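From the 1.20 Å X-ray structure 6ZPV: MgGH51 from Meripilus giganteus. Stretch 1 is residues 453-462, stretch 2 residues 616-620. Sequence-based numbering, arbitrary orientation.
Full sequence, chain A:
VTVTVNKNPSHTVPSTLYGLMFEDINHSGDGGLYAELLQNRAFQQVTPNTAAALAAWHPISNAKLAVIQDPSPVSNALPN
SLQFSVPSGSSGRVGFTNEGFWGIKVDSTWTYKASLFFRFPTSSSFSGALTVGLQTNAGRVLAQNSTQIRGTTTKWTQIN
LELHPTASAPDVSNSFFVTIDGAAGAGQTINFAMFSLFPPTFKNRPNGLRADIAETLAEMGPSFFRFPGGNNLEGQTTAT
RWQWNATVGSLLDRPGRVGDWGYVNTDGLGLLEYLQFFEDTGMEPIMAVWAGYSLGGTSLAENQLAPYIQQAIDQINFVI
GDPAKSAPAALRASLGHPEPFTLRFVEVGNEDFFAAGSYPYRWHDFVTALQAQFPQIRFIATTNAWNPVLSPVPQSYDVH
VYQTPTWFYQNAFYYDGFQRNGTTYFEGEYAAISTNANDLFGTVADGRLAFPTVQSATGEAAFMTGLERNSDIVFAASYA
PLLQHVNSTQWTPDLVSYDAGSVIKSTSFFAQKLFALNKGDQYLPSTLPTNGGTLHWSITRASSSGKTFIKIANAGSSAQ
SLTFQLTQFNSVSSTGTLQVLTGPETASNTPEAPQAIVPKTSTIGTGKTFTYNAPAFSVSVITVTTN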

# COMPACT_ATOMS: atom_id res chain seq x y z
N THR A 453 5.24 14.68 11.16
CA THR A 453 6.19 15.49 11.92
C THR A 453 6.62 14.71 13.16
O THR A 453 6.11 13.65 13.51
N VAL A 454 7.60 15.27 13.87
CA VAL A 454 7.98 14.68 15.17
C VAL A 454 6.76 14.73 16.09
O VAL A 454 6.45 13.77 16.81
N GLN A 455 6.06 15.86 16.10
CA GLN A 455 4.85 16.02 16.91
C GLN A 455 3.84 14.91 16.59
O GLN A 455 3.21 14.31 17.53
N SER A 456 3.56 14.69 15.31
CA SER A 456 2.48 13.72 14.97
C SER A 456 2.93 12.31 15.30
O SER A 456 2.14 11.53 15.86
N ALA A 457 4.17 11.93 15.04
CA ALA A 457 4.68 10.59 15.32
C ALA A 457 4.67 10.31 16.82
O ALA A 457 4.41 9.18 17.24
N THR A 458 5.06 11.34 17.61
CA THR A 458 5.12 11.11 19.07
C THR A 458 3.73 11.00 19.68
O THR A 458 3.51 10.20 20.60
N GLY A 459 2.75 11.78 19.20
CA GLY A 459 1.36 11.62 19.65
C GLY A 459 0.86 10.26 19.25
O GLY A 459 0.22 9.57 20.08
N GLU A 460 1.08 9.83 18.02
CA GLU A 460 0.70 8.48 17.59
C GLU A 460 1.35 7.43 18.50
O GLU A 460 0.67 6.48 18.94
N ALA A 461 2.62 7.57 18.82
CA ALA A 461 3.33 6.61 19.65
C ALA A 461 2.69 6.55 21.02
O ALA A 461 2.51 5.43 21.58
N ALA A 462 2.26 7.66 21.60
CA ALA A 462 1.57 7.62 22.89
C ALA A 462 0.27 6.81 22.75
O ALA A 462 -0.03 5.96 23.60
N ALA A 616 11.80 16.07 25.21
CA ALA A 616 10.58 16.57 24.56
C ALA A 616 10.42 15.95 23.17
O ALA A 616 11.42 15.76 22.48
N PHE A 617 9.22 15.64 22.80
CA PHE A 617 8.88 15.14 21.46
C PHE A 617 9.82 13.99 21.11
O PHE A 617 10.62 14.09 20.15
N SER A 618 9.72 12.88 21.82
CA SER A 618 10.58 11.72 21.53
C SER A 618 9.81 10.40 21.60
O SER A 618 8.86 10.26 22.40
N VAL A 619 10.31 9.44 20.83
CA VAL A 619 9.90 8.05 20.92
C VAL A 619 11.18 7.27 21.22
O VAL A 619 12.16 7.38 20.46
N SER A 620 11.19 6.49 22.29
CA SER A 620 12.38 5.76 22.74
C SER A 620 12.03 4.31 22.96
O SER A 620 10.93 4.00 23.46

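Packing of helix 454-462 of MgGH51 against the loop and strand of residues 616-620, two segments distant in sequence that bury 283 Å² between them, both sides summed. The helix and strand 618-620 run at 48° to each other, with axes 7.9 Å apart at closest approach; the nearest pair of CA atoms is that of Thr458 and Val619, 6.0 Å apart. No hydrogen bond crosses between the stretches, so the contact rests on van der Waals packing.

Phe617 has the largest covered area, 83 Å². Its CA-to-CB bond points sideways, and chi1 of -61° (m) with chi2 of -62° sets the ring alongside the first turns of the helix. Ring atom CD1 lies 4.3 Å from CA of Gln455 and 3.9 Å from OG1 of Thr458, the hydroxyl sitting at the ring edge, near its plane. Gln455, extended with chi1 and chi2 both t, adds a looser contact, its CG 4.4 Å from CE1 of Phe617. Val454 points toward the loop in the t rotamer; its CG1 packs 3.8 Å from CB of Phe617 and comes to 3.3 Å from the carbonyl O of the same residue.

Thr458, with 54 Å² covered, occupies the middle of the contact and points toward the other stretch. Its chi1 of 62° (p) divides the side chain: methyl CG2 faces the strand, while OG1 turns back to its own helix, 3.0 Å from O of Val454 and 3.2 Å from O of Gln455, close to main-chain carbonyls one turn earlier. The methyl reaches 3.6 Å from C of Phe617, 3.5 Å from N of Ser618 and 3.8 Å from CG2 of Val619, spanning the passage from loop to strand.

Val619, also with 54 Å² covered, points toward the helix in the t rotamer. Its CG2 is the shared contact point: besides the Thr458 methyl, it meets CB of Ala461 at 3.7 Å and lies 4.3 Å from the carbonyl O of Ala457. The small side chain of Ala461, one turn beyond Thr458, points toward the strand and continues the apolar contact along the helix. Ser618, between Phe617 and Val619, points away, as expected from strand alternation.

The start of the helix is secured within its own stretch: N of Ser456 donates to OG1 of Thr453 (3.0 Å), an N-cap bond, and N of Thr453 donates to OG of Ser456 (2.9 Å). Glu460 lies out of reach of the strand, its carboxylate hydrogen-bonded elsewhere in the structure.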

# COMPACT_ATOMS: atom_id res chain seq x y z
CB THR A 453 5.56 16.85 12.31
OG1 THR A 453 4.44 16.54 13.14
CG2 THR A 453 5.15 17.67 11.09
CB VAL A 454 9.22 15.32 15.76
CG1 VAL A 454 9.60 14.66 17.07
CG2 VAL A 454 10.40 15.25 14.80
CB GLN A 455 4.22 17.42 16.63
CG GLN A 455 3.06 17.82 17.57
CD GLN A 455 2.35 19.11 17.21
OE1 GLN A 455 2.79 19.81 16.29
NE2 GLN A 455 1.30 19.43 17.94
CB SER A 456 2.07 13.88 13.51
OG SER A 456 3.03 13.37 12.55
CB ALA A 457 6.07 10.42 14.74
CB THR A 458 5.99 12.18 19.74
OG1 THR A 458 5.49 13.51 19.59
CG2 THR A 458 7.40 12.09 19.27
CB GLU A 460 1.10 8.23 16.16
CG GLU A 460 0.28 9.05 15.17
CD GLU A 460 0.99 9.37 13.86
OE1 GLU A 460 2.09 8.82 13.61
OE2 GLU A 460 0.40 10.14 13.06
CB ALA A 461 4.79 6.94 19.74
CB ALA A 462 1.30 9.05 23.35
CB ALA A 616 10.66 18.08 24.43
CB PHE A 617 8.92 16.26 20.42
CG PHE A 617 7.93 17.35 20.71
CD1 PHE A 617 6.53 17.11 20.74
CD2 PHE A 617 8.36 18.61 21.03
CE1 PHE A 617 5.63 18.07 21.10
CE2 PHE A 617 7.44 19.61 21.36
CZ PHE A 617 6.09 19.32 21.41
CB SER A 618 11.76 11.68 22.48
OG SER A 618 11.40 11.49 23.84
CB VAL A 619 9.28 7.49 19.62
CG1 VAL A 619 8.85 6.05 19.82
CG2 VAL A 619 8.12 8.37 19.19
CB SER A 620 12.99 6.36 23.99
OG SER A 620 13.21 7.76 23.84